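Local coordinates for protein catalase (Bacillus pumilus, PDB 4QOL) that breaks hydrogen peroxide down to water and oxygen at a buried heme and also shows peroxidase-like reactivity toward phenolic substrates, at residues Ala309-Leu321 with Arg336-Leu348. Residues are numbered along the deposited sequence; the frame is centred on the assembly and turned at random.
Sequences AETEQAAFTPSAL and RLFSYPDTQRHRL. With HEM (protoporphyrin IX containing Fe), chain E.
Pro318 lies with its CD over the ring of Tyr340, 3.6 Å from the centroid, a CH-pi contact on the face opposite the heme; the OH of this tyrosine binds the heme iron at 2.0 Å, as the proximal ligand of catalases. Arg336 is sandwiched in the same way: Pro318 CG sits 3.4 Å from its CZ over one guanidinium face, and the porphyrin covers the other. A bend in its chain (chi3 72°) brings NE and NH2 side-on to Tyr340 OH, at 2.9 and 2.8 Å, so two nitrogens grip the one oxygen near the guanidinium plane. A leucine in place of Arg336 would probably leave the iron-bound oxygen without these two donors and Pro318 CG without the flat group it rests on. Further along, Gln344 NE2 gives a nearly straight bond to Phe316 O (2.8 Å, 164°), coming from above the carbonyl plane, and a second to heme O1A. Arg347 uses its guanidinium edge: NH1 reaches Glu312 O, NH2 is shared by Ala314 O (2.9 Å) and O1A, and NE holds O2A of the same propionate. Back beside Pro318, Ser319 OG donates in the carbonyl plane onto a lone pair of Leu337 O. While Ser339 and Thr343 bond to Asp47 of a neighbouring subunit, the extended run after helix 307-312 is laid along helix 331-348, with Phe316 turned onto strands 88-96, 113-120 and 123-130 of the catalase barrel.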
ATOM      1  N   ALA A 309      -6.493   7.967 -15.429  1.00 13.76           N
ATOM      2  CA  ALA A 309      -5.567   8.905 -14.912  1.00 14.71           C
ATOM      3  C   ALA A 309      -6.282  10.166 -14.422  1.00 14.07           C
ATOM      4  O   ALA A 309      -5.805  10.837 -13.504  1.00 16.03           O
ATOM      5  CB  ALA A 309      -4.470   9.271 -15.948  1.00 15.44           C
ATOM      6  N   GLU A 310      -7.380  10.516 -15.095  1.00 13.23           N
ATOM      7  CA  GLU A 310      -8.102  11.775 -14.858  1.00 15.16           C
ATOM      8  C   GLU A 310      -9.401  11.552 -14.115  1.00 15.90           C
ATOM      9  O   GLU A 310      -9.584  12.114 -13.061  1.00 19.96           O
ATOM     10  CB  GLU A 310      -8.339  12.478 -16.202  1.00 15.50           C
ATOM     11  CG  GLU A 310      -7.026  12.905 -16.855  1.00 15.64           C
ATOM     12  CD  GLU A 310      -7.194  13.345 -18.264  1.00 17.63           C
ATOM     13  OE1 GLU A 310      -7.820  14.390 -18.435  1.00 20.35           O
ATOM     14  OE2 GLU A 310      -6.729  12.623 -19.197  1.00 18.35           O
ATOM     15  N   THR A 311     -10.268  10.682 -14.587  1.00 15.07           N
ATOM     16  CA  THR A 311     -11.552  10.484 -13.899  1.00 15.28           C
ATOM     17  C   THR A 311     -11.418   9.563 -12.670  1.00 15.71           C
ATOM     18  O   THR A 311     -11.858   9.930 -11.571  1.00 14.79           O
ATOM     19  CB  THR A 311     -12.640  10.013 -14.861  1.00 16.54           C
ATOM     20  OG1 THR A 311     -12.755  10.954 -15.936  1.00 15.47           O
ATOM     21  CG2 THR A 311     -13.955   9.837 -14.195  1.00 16.05           C
ATOM     22  N   GLU A 312     -10.770   8.413 -12.848  1.00 14.40           N
ATOM     23  CA  GLU A 312     -10.687   7.474 -11.742  1.00 13.66           C
ATOM     24  C   GLU A 312      -9.850   8.071 -10.616  1.00 13.25           C
ATOM     25  O   GLU A 312     -10.212   7.926  -9.456  1.00 14.08           O
ATOM     26  CB  GLU A 312     -10.212   6.110 -12.187  1.00 13.41           C
ATOM     27  CG  GLU A 312     -10.260   5.109 -11.053  1.00 13.78           C
ATOM     28  CD  GLU A 312     -11.683   4.743 -10.608  1.00 14.94           C
ATOM     29  OE1 GLU A 312     -11.821   4.287  -9.471  1.00 14.78           O
ATOM     30  OE2 GLU A 312     -12.632   4.883 -11.420  1.00 18.17           O
ATOM     31  N   GLN A 313      -8.773   8.790 -10.947  1.00 14.18           N
ATOM     32  CA  GLN A 313      -7.872   9.312  -9.911  1.00 13.60           C
ATOM     33  C   GLN A 313      -8.280  10.752  -9.396  1.00 13.22           C
ATOM     34  O   GLN A 313      -7.612  11.238  -8.552  1.00 14.18           O
ATOM     35  CB  GLN A 313      -6.437   9.433 -10.437  1.00 13.35           C
ATOM     36  CG  GLN A 313      -5.691   8.106 -10.540  1.00 13.87           C
ATOM     37  CD  GLN A 313      -4.230   8.253 -10.833  1.00 13.14           C
ATOM     38  OE1 GLN A 313      -3.389   7.613 -10.168  1.00 14.22           O
ATOM     39  NE2 GLN A 313      -3.911   9.058 -11.798  1.00 13.65           N
ATOM     40  N   ALA A 314      -9.327  11.367  -9.935  1.00 12.53           N
ATOM     41  CA  ALA A 314      -9.832  12.599  -9.430  1.00 12.81           C
ATOM     42  C   ALA A 314     -10.215  12.532  -7.985  1.00 13.34           C
ATOM     43  O   ALA A 314     -10.911  11.609  -7.514  1.00 12.53           O
ATOM     44  CB  ALA A 314     -10.955  13.134 -10.276  1.00 13.61           C
ATOM     45  N   ALA A 315      -9.817  13.536  -7.244  1.00 13.55           N
ATOM     46  CA  ALA A 315     -10.034  13.638  -5.831  1.00 13.26           C
ATOM     47  C   ALA A 315     -10.694  15.017  -5.578  1.00 14.41           C
ATOM     48  O   ALA A 315     -10.068  16.050  -5.806  1.00 14.56           O
ATOM     49  CB  ALA A 315      -8.690  13.574  -5.059  1.00 13.93           C
ATOM     50  N   PHE A 316     -11.909  15.002  -5.029  1.00 13.34           N
ATOM     51  CA  PHE A 316     -12.612  16.192  -4.602  1.00 13.34           C
ATOM     52  C   PHE A 316     -12.757  16.154  -3.105  1.00 13.26           C
ATOM     53  O   PHE A 316     -13.000  15.078  -2.535  1.00 14.30           O
ATOM     54  CB  PHE A 316     -14.017  16.241  -5.194  1.00 13.91           C
ATOM     55  CG  PHE A 316     -14.085  16.146  -6.695  1.00 14.78           C
ATOM     56  CD1 PHE A 316     -14.073  14.927  -7.322  1.00 13.44           C
ATOM     57  CD2 PHE A 316     -14.202  17.260  -7.476  1.00 14.01           C
ATOM     58  CE1 PHE A 316     -14.185  14.847  -8.702  1.00 13.92           C
ATOM     59  CE2 PHE A 316     -14.280  17.195  -8.858  1.00 13.82           C
ATOM     60  CZ  PHE A 316     -14.291  15.955  -9.464  1.00 13.12           C
ATOM     61  N   THR A 317     -12.735  17.317  -2.429  1.00 13.49           N
ATOM     62  CA  THR A 317     -13.107  17.398  -1.011  1.00 13.71           C
ATOM     63  C   THR A 317     -13.889  18.651  -0.651  1.00 13.30           C
ATOM     64  O   THR A 317     -13.551  19.735  -1.128  1.00 14.40           O
ATOM     65  CB  THR A 317     -11.913  17.253  -0.087  1.00 13.43           C
ATOM     66  OG1 THR A 317     -12.350  17.358   1.255  1.00 12.04           O
ATOM     67  CG2 THR A 317     -10.830  18.258  -0.362  1.00 13.47           C
ATOM     68  N   PRO A 318     -14.941  18.546   0.220  1.00 13.90           N
ATOM     69  CA  PRO A 318     -15.692  19.769   0.630  1.00 12.84           C
ATOM     70  C   PRO A 318     -14.794  20.724   1.417  1.00 14.43           C
ATOM     71  O   PRO A 318     -15.130  21.861   1.481  1.00 14.09           O
ATOM     72  CB  PRO A 318     -16.879  19.221   1.467  1.00 14.48           C
ATOM     73  CG  PRO A 318     -17.047  17.826   0.964  1.00 14.25           C
ATOM     74  CD  PRO A 318     -15.652  17.322   0.653  1.00 13.37           C
ATOM     75  N   SER A 319     -13.701  20.215   1.978  1.00 15.06           N
ATOM     76  CA  SER A 319     -12.702  21.042   2.669  1.00 14.39           C
ATOM     77  C   SER A 319     -11.735  21.711   1.762  1.00 15.12           C
ATOM     78  O   SER A 319     -10.959  22.502   2.223  1.00 17.58           O
ATOM     79  CB  SER A 319     -11.954  20.265   3.756  1.00 14.28           C
ATOM     80  OG  SER A 319     -11.500  18.992   3.287  1.00 13.77           O
ATOM     81  N   ALA A 320     -11.869  21.585   0.456  1.00 14.81           N
ATOM     82  CA  ALA A 320     -11.052  22.383  -0.467  1.00 15.70           C
ATOM     83  C   ALA A 320     -11.807  23.706  -0.673  1.00 15.10           C
ATOM     84  O   ALA A 320     -12.475  23.931  -1.686  1.00 16.26           O
ATOM     85  CB  ALA A 320     -10.923  21.624  -1.821  1.00 16.61           C
ATOM     86  N   LEU A 321     -11.677  24.570   0.290  1.00 18.23           N
ATOM     87  CA  LEU A 321     -12.369  25.879   0.311  1.00 16.00           C
ATOM     88  C   LEU A 321     -11.389  26.964  -0.066  1.00 17.62           C
ATOM     89  O   LEU A 321     -10.172  26.763   0.083  1.00 17.60           O
ATOM     90  CB  LEU A 321     -12.916  26.081   1.713  1.00 16.01           C
ATOM     91  CG  LEU A 321     -14.015  25.113   2.152  1.00 15.84           C
ATOM     92  CD1 LEU A 321     -14.144  24.992   3.660  1.00 16.96           C
ATOM     93  CD2 LEU A 321     -15.346  25.468   1.535  1.00 16.87           C
ATOM     94  N   ARG A 336     -17.348  15.361   6.604  1.00 12.73           N
ATOM     95  CA  ARG A 336     -16.854  15.279   5.198  1.00 12.47           C
ATOM     96  C   ARG A 336     -15.564  15.961   5.049  1.00 12.82           C
ATOM     97  O   ARG A 336     -14.700  15.568   4.286  1.00 13.73           O
ATOM     98  CB  ARG A 336     -17.899  15.871   4.228  1.00 12.36           C
ATOM     99  CG  ARG A 336     -19.231  15.124   4.169  1.00 13.06           C
ATOM    100  CD  ARG A 336     -20.224  15.808   3.218  1.00 12.81           C
ATOM    101  NE  ARG A 336     -19.803  15.605   1.809  1.00 12.69           N
ATOM    102  CZ  ARG A 336     -20.155  16.362   0.791  1.00 12.45           C
ATOM    103  NH1 ARG A 336     -20.896  17.394   1.000  1.00 15.37           N
ATOM    104  NH2 ARG A 336     -19.757  16.084  -0.440  1.00 11.94           N
ATOM    105  N   LEU A 337     -15.398  17.074   5.788  1.00 12.53           N
ATOM    106  CA  LEU A 337     -14.170  17.827   5.694  1.00 14.13           C
ATOM    107  C   LEU A 337     -12.944  16.917   5.953  1.00 13.85           C
ATOM    108  O   LEU A 337     -11.894  17.125   5.357  1.00 15.37           O
ATOM    109  CB  LEU A 337     -14.149  18.948   6.763  1.00 14.13           C
ATOM    110  CG  LEU A 337     -15.294  19.967   6.705  1.00 14.25           C
ATOM    111  CD1 LEU A 337     -15.244  20.965   7.887  1.00 14.68           C
ATOM    112  CD2 LEU A 337     -15.256  20.714   5.375  1.00 14.10           C
ATOM    113  N   PHE A 338     -13.097  15.998   6.870  1.00 14.38           N
ATOM    114  CA  PHE A 338     -12.069  14.972   7.203  1.00 15.13           C
ATOM    115  C   PHE A 338     -12.045  13.783   6.201  1.00 13.50           C
ATOM    116  O   PHE A 338     -10.978  13.393   5.749  1.00 14.01           O
ATOM    117  CB  PHE A 338     -12.256  14.450   8.630  1.00 15.43           C
ATOM    118  CG  PHE A 338     -11.448  13.211   8.906  1.00 16.55           C
ATOM    119  CD1 PHE A 338     -10.070  13.321   8.979  1.00 19.53           C
ATOM    120  CD2 PHE A 338     -12.019  11.964   8.945  1.00 16.86           C
ATOM    121  CE1 PHE A 338      -9.294  12.195   9.118  1.00 19.86           C
ATOM    122  CE2 PHE A 338     -11.235  10.825   9.170  1.00 17.56           C
ATOM    123  CZ  PHE A 338      -9.883  10.962   9.270  1.00 18.84           C
ATOM    124  N   SER A 339     -13.225  13.170   5.936  1.00 13.01           N
ATOM    125  CA  SER A 339     -13.311  11.868   5.310  1.00 13.22           C
ATOM    126  C   SER A 339     -12.768  11.874   3.891  1.00 11.95           C
ATOM    127  O   SER A 339     -12.133  10.894   3.486  1.00 11.26           O
ATOM    128  CB  SER A 339     -14.769  11.354   5.389  1.00 15.21           C
ATOM    129  OG  SER A 339     -14.978  10.252   4.499  1.00 17.73           O
ATOM    130  N   TYR A 340     -12.913  12.955   3.121  1.00 12.50           N
ATOM    131  CA  TYR A 340     -12.483  12.878   1.735  1.00 12.22           C
ATOM    132  C   TYR A 340     -10.982  12.805   1.565  1.00 11.60           C
ATOM    133  O   TYR A 340     -10.474  11.889   0.931  1.00 10.84           O
ATOM    134  CB  TYR A 340     -13.146  13.964   0.874  1.00 12.11           C
ATOM    135  CG  TYR A 340     -14.590  13.865   0.653  1.00 11.81           C
ATOM    136  CD1 TYR A 340     -15.507  13.909   1.702  1.00 12.46           C
ATOM    137  CD2 TYR A 340     -15.102  13.584  -0.607  1.00 13.04           C
ATOM    138  CE1 TYR A 340     -16.854  13.757   1.525  1.00 12.04           C
ATOM    139  CE2 TYR A 340     -16.501  13.524  -0.813  1.00 12.44           C
ATOM    140  CZ  TYR A 340     -17.358  13.651   0.259  1.00 12.24           C
ATOM    141  OH  TYR A 340     -18.743  13.557   0.073  1.00 12.70           O
ATOM    142  N   PRO A 341     -10.198  13.744   2.164  1.00 11.60           N
ATOM    143  CA  PRO A 341      -8.736  13.654   2.011  1.00 11.54           C
ATOM    144  C   PRO A 341      -8.187  12.438   2.722  1.00 11.94           C
ATOM    145  O   PRO A 341      -7.278  11.787   2.175  1.00 11.18           O
ATOM    146  CB  PRO A 341      -8.196  14.988   2.641  1.00 11.55           C
ATOM    147  CG  PRO A 341      -9.389  15.889   2.627  1.00 12.29           C
ATOM    148  CD  PRO A 341     -10.587  15.006   2.840  1.00 11.95           C
ATOM    149  N   ASP A 342      -8.835  12.009   3.794  1.00 12.32           N
ATOM    150  CA  ASP A 342      -8.522  10.719   4.434  1.00 13.29           C
ATOM    151  C   ASP A 342      -8.595   9.543   3.509  1.00 12.90           C
ATOM    152  O   ASP A 342      -7.659   8.782   3.356  1.00 12.60           O
ATOM    153  CB  ASP A 342      -9.387  10.524   5.679  1.00 12.63           C
ATOM    154  CG  ASP A 342      -8.973   9.338   6.432  1.00 12.52           C
ATOM    155  OD1 ASP A 342      -7.758   9.256   6.848  1.00 13.72           O
ATOM    156  OD2 ASP A 342      -9.779   8.363   6.627  1.00 13.68           O
ATOM    157  N   THR A 343      -9.750   9.372   2.853  1.00 12.21           N
ATOM    158  CA  THR A 343      -9.937   8.205   1.994  1.00 11.99           C
ATOM    159  C   THR A 343      -8.981   8.326   0.783  1.00 12.22           C
ATOM    160  O   THR A 343      -8.507   7.311   0.268  1.00 11.58           O
ATOM    161  CB  THR A 343     -11.433   8.049   1.597  1.00 11.75           C
ATOM    162  OG1 THR A 343     -11.637   6.720   1.097  1.00 10.85           O
ATOM    163  CG2 THR A 343     -11.844   8.959   0.463  1.00 11.08           C
ATOM    164  N   GLN A 344      -8.776   9.556   0.312  1.00 13.88           N
ATOM    165  CA  GLN A 344      -7.944   9.799  -0.860  1.00 14.74           C
ATOM    166  C   GLN A 344      -6.454   9.476  -0.662  1.00 14.00           C
ATOM    167  O   GLN A 344      -5.812   8.875  -1.536  1.00 12.56           O
ATOM    168  CB  GLN A 344      -8.111  11.219  -1.372  1.00 12.65           C
ATOM    169  CG  GLN A 344      -9.497  11.381  -2.034  1.00 13.69           C
ATOM    170  CD  GLN A 344     -10.111  12.724  -1.914  1.00 14.10           C
ATOM    171  OE1 GLN A 344      -9.427  13.721  -1.524  1.00 15.05           O
ATOM    172  NE2 GLN A 344     -11.360  12.820  -2.283  1.00 13.64           N
ATOM    173  N   ARG A 345      -5.970   9.722   0.540  1.00 12.16           N
ATOM    174  CA  ARG A 345      -4.632   9.259   0.894  1.00 13.13           C
ATOM    175  C   ARG A 345      -4.458   7.746   0.737  1.00 14.05           C
ATOM    176  O   ARG A 345      -3.424   7.310   0.285  1.00 13.83           O
ATOM    177  CB  ARG A 345      -4.182   9.831   2.267  1.00 14.73           C
ATOM    178  CG  ARG A 345      -4.085  11.336   2.305  1.00 14.40           C
ATOM    179  CD  ARG A 345      -4.091  11.909   3.725  1.00 14.88           C
ATOM    180  NE  ARG A 345      -4.269  13.344   3.669  1.00 15.05           N
ATOM    181  CZ  ARG A 345      -5.155  14.064   4.343  1.00 15.10           C
ATOM    182  NH1 ARG A 345      -5.911  13.526   5.291  1.00 13.44           N
ATOM    183  NH2 ARG A 345      -5.224  15.387   4.117  1.00 13.91           N
ATOM    184  N   HIS A 346      -5.439   6.990   1.179  1.00 14.12           N
ATOM    185  CA  HIS A 346      -5.524   5.525   1.015  1.00 14.86           C
ATOM    186  C   HIS A 346      -5.738   5.121  -0.444  1.00 15.70           C
ATOM    187  O   HIS A 346      -5.055   4.154  -0.951  1.00 16.07           O
ATOM    188  CB  HIS A 346      -6.640   4.965   1.896  1.00 16.05           C
ATOM    189  CG  HIS A 346      -7.164   3.603   1.489  1.00 17.97           C
ATOM    190  ND1 HIS A 346      -6.470   2.431   1.698  1.00 21.57           N
ATOM    191  CD2 HIS A 346      -8.307   3.243   0.879  1.00 20.20           C
ATOM    192  CE1 HIS A 346      -7.175   1.408   1.263  1.00 18.42           C
ATOM    193  NE2 HIS A 346      -8.295   1.865   0.757  1.00 21.32           N
ATOM    194  N   ARG A 347      -6.746   5.709  -1.104  1.00 13.76           N
ATOM    195  CA  ARG A 347      -7.161   5.231  -2.398  1.00 13.58           C
ATOM    196  C   ARG A 347      -6.057   5.534  -3.449  1.00 13.78           C
ATOM    197  O   ARG A 347      -5.832   4.764  -4.386  1.00 14.26           O
ATOM    198  CB  ARG A 347      -8.452   5.901  -2.811  1.00 12.58           C
ATOM    199  CG  ARG A 347      -8.999   5.524  -4.162  1.00 12.93           C
ATOM    200  CD  ARG A 347     -10.452   5.969  -4.359  1.00 13.09           C
ATOM    201  NE  ARG A 347     -10.678   7.433  -4.428  1.00 14.43           N
ATOM    202  CZ  ARG A 347     -10.478   8.181  -5.527  1.00 14.10           C
ATOM    203  NH1 ARG A 347     -10.018   7.594  -6.655  1.00 13.92           N
ATOM    204  NH2 ARG A 347     -10.797   9.478  -5.514  1.00 14.63           N
ATOM    205  N   LEU A 348      -5.422   6.689  -3.293  1.00 14.72           N
ATOM    206  CA  LEU A 348      -4.581   7.331  -4.361  1.00 14.19           C
ATOM    207  C   LEU A 348      -3.098   7.537  -4.009  1.00 13.84           C
ATOM    208  O   LEU A 348      -2.296   7.671  -4.914  1.00 14.07           O
ATOM    209  CB  LEU A 348      -5.138   8.682  -4.784  1.00 13.95           C
ATOM    210  CG  LEU A 348      -6.531   8.635  -5.401  1.00 14.50           C
ATOM    211  CD1 LEU A 348      -7.054  10.066  -5.432  1.00 14.27           C
ATOM    212  CD2 LEU A 348      -6.489   7.989  -6.775  1.00 15.01           C
TER
HETATM  213  CHA HEM E 501     -17.567  10.530  -2.638  0.50 11.44           C
HETATM  214  CHB HEM E 501     -17.734  10.340   2.206  0.50 11.38           C
HETATM  215  CHC HEM E 501     -21.988  12.925   2.077  0.50 11.70           C
HETATM  216  CHD HEM E 501     -21.276  13.626  -2.665  0.50 11.68           C
HETATM  217  C1A HEM E 501     -17.275  10.229  -1.317  0.50 11.90           C
HETATM  218  C2A HEM E 501     -16.176   9.427  -0.869  0.50 12.00           C
HETATM  219  C3A HEM E 501     -16.225   9.379   0.490  0.50 11.81           C
HETATM  220  C4A HEM E 501     -17.337  10.146   0.884  0.50 11.64           C
HETATM  221  CMA HEM E 501     -15.303   8.768   1.505  0.50 11.00           C
HETATM  222  CAA HEM E 501     -15.153   8.817  -1.773  0.50 11.68           C
HETATM  223  CBA HEM E 501     -14.301   9.992  -2.296  0.50 12.41           C
HETATM  224  CGA HEM E 501     -13.122   9.528  -3.065  0.50 12.77           C
HETATM  225  O1A HEM E 501     -12.503  10.368  -3.750  0.50 14.19           O
HETATM  226  O2A HEM E 501     -12.688   8.358  -2.954  0.50 12.33           O
HETATM  227  C1B HEM E 501     -18.938  11.024   2.536  0.50 11.68           C
HETATM  228  C2B HEM E 501     -19.378  11.168   3.890  0.50 11.46           C
HETATM  229  C3B HEM E 501     -20.561  11.861   3.877  0.50 11.30           C
HETATM  230  C4B HEM E 501     -20.839  12.211   2.476  0.50 11.40           C
HETATM  231  CMB HEM E 501     -18.638  10.638   5.091  0.50 11.98           C
HETATM  232  CAB HEM E 501     -21.399  12.298   4.995  0.50 11.38           C
HETATM  233  CBB HEM E 501     -20.895  12.280   6.232  0.50 12.26           C
HETATM  234  C1C HEM E 501     -22.155  13.348   0.758  0.50 11.92           C
HETATM  235  C2C HEM E 501     -23.011  14.358   0.385  0.50 12.05           C
HETATM  236  C3C HEM E 501     -22.828  14.536  -0.952  0.50 11.67           C
HETATM  237  C4C HEM E 501     -21.791  13.684  -1.398  0.50 12.01           C
HETATM  238  CMC HEM E 501     -24.013  15.016   1.310  0.50 11.80           C
HETATM  239  CAC HEM E 501     -23.430  15.555  -1.743  0.50 12.51           C
HETATM  240  CBC HEM E 501     -23.800  16.665  -1.127  0.50 12.74           C
HETATM  241  C1D HEM E 501     -20.185  12.807  -2.995  0.50 11.43           C
HETATM  242  C2D HEM E 501     -19.710  12.697  -4.374  0.50 11.05           C
HETATM  243  C3D HEM E 501     -18.701  11.821  -4.400  0.50 10.61           C
HETATM  244  C4D HEM E 501     -18.550  11.402  -3.010  0.50 11.46           C
HETATM  245  CMD HEM E 501     -20.327  13.455  -5.512  0.50 10.93           C
HETATM  246  CAD HEM E 501     -17.874  11.387  -5.584  0.50 10.40           C
HETATM  247  CBD HEM E 501     -16.817  12.494  -5.800  0.50 10.48           C
HETATM  248  CGD HEM E 501     -16.047  12.037  -7.004  0.50 10.87           C
HETATM  249  O1D HEM E 501     -16.533  12.284  -8.102  0.50 10.55           O
HETATM  250  O2D HEM E 501     -14.949  11.426  -6.900  0.50 10.68           O
HETATM  251  NA  HEM E 501     -17.985  10.705  -0.211  0.50 12.83           N
HETATM  252  NB  HEM E 501     -19.840  11.660   1.766  0.50 11.60           N
HETATM  253  NC  HEM E 501     -21.361  12.990  -0.308  0.50 12.34           N
HETATM  254  ND  HEM E 501     -19.470  12.021  -2.197  0.50 11.80           N
HETATM  255 FE   HEM E 501     -19.653  11.850  -0.295  0.50 14.59          FE
HETATM  256  O   HOH W   1     -10.013   4.959  -7.392  1.00 16.44           O
HETATM  257  O   HOH W   2      -3.115   6.717  -7.455  1.00 15.38           O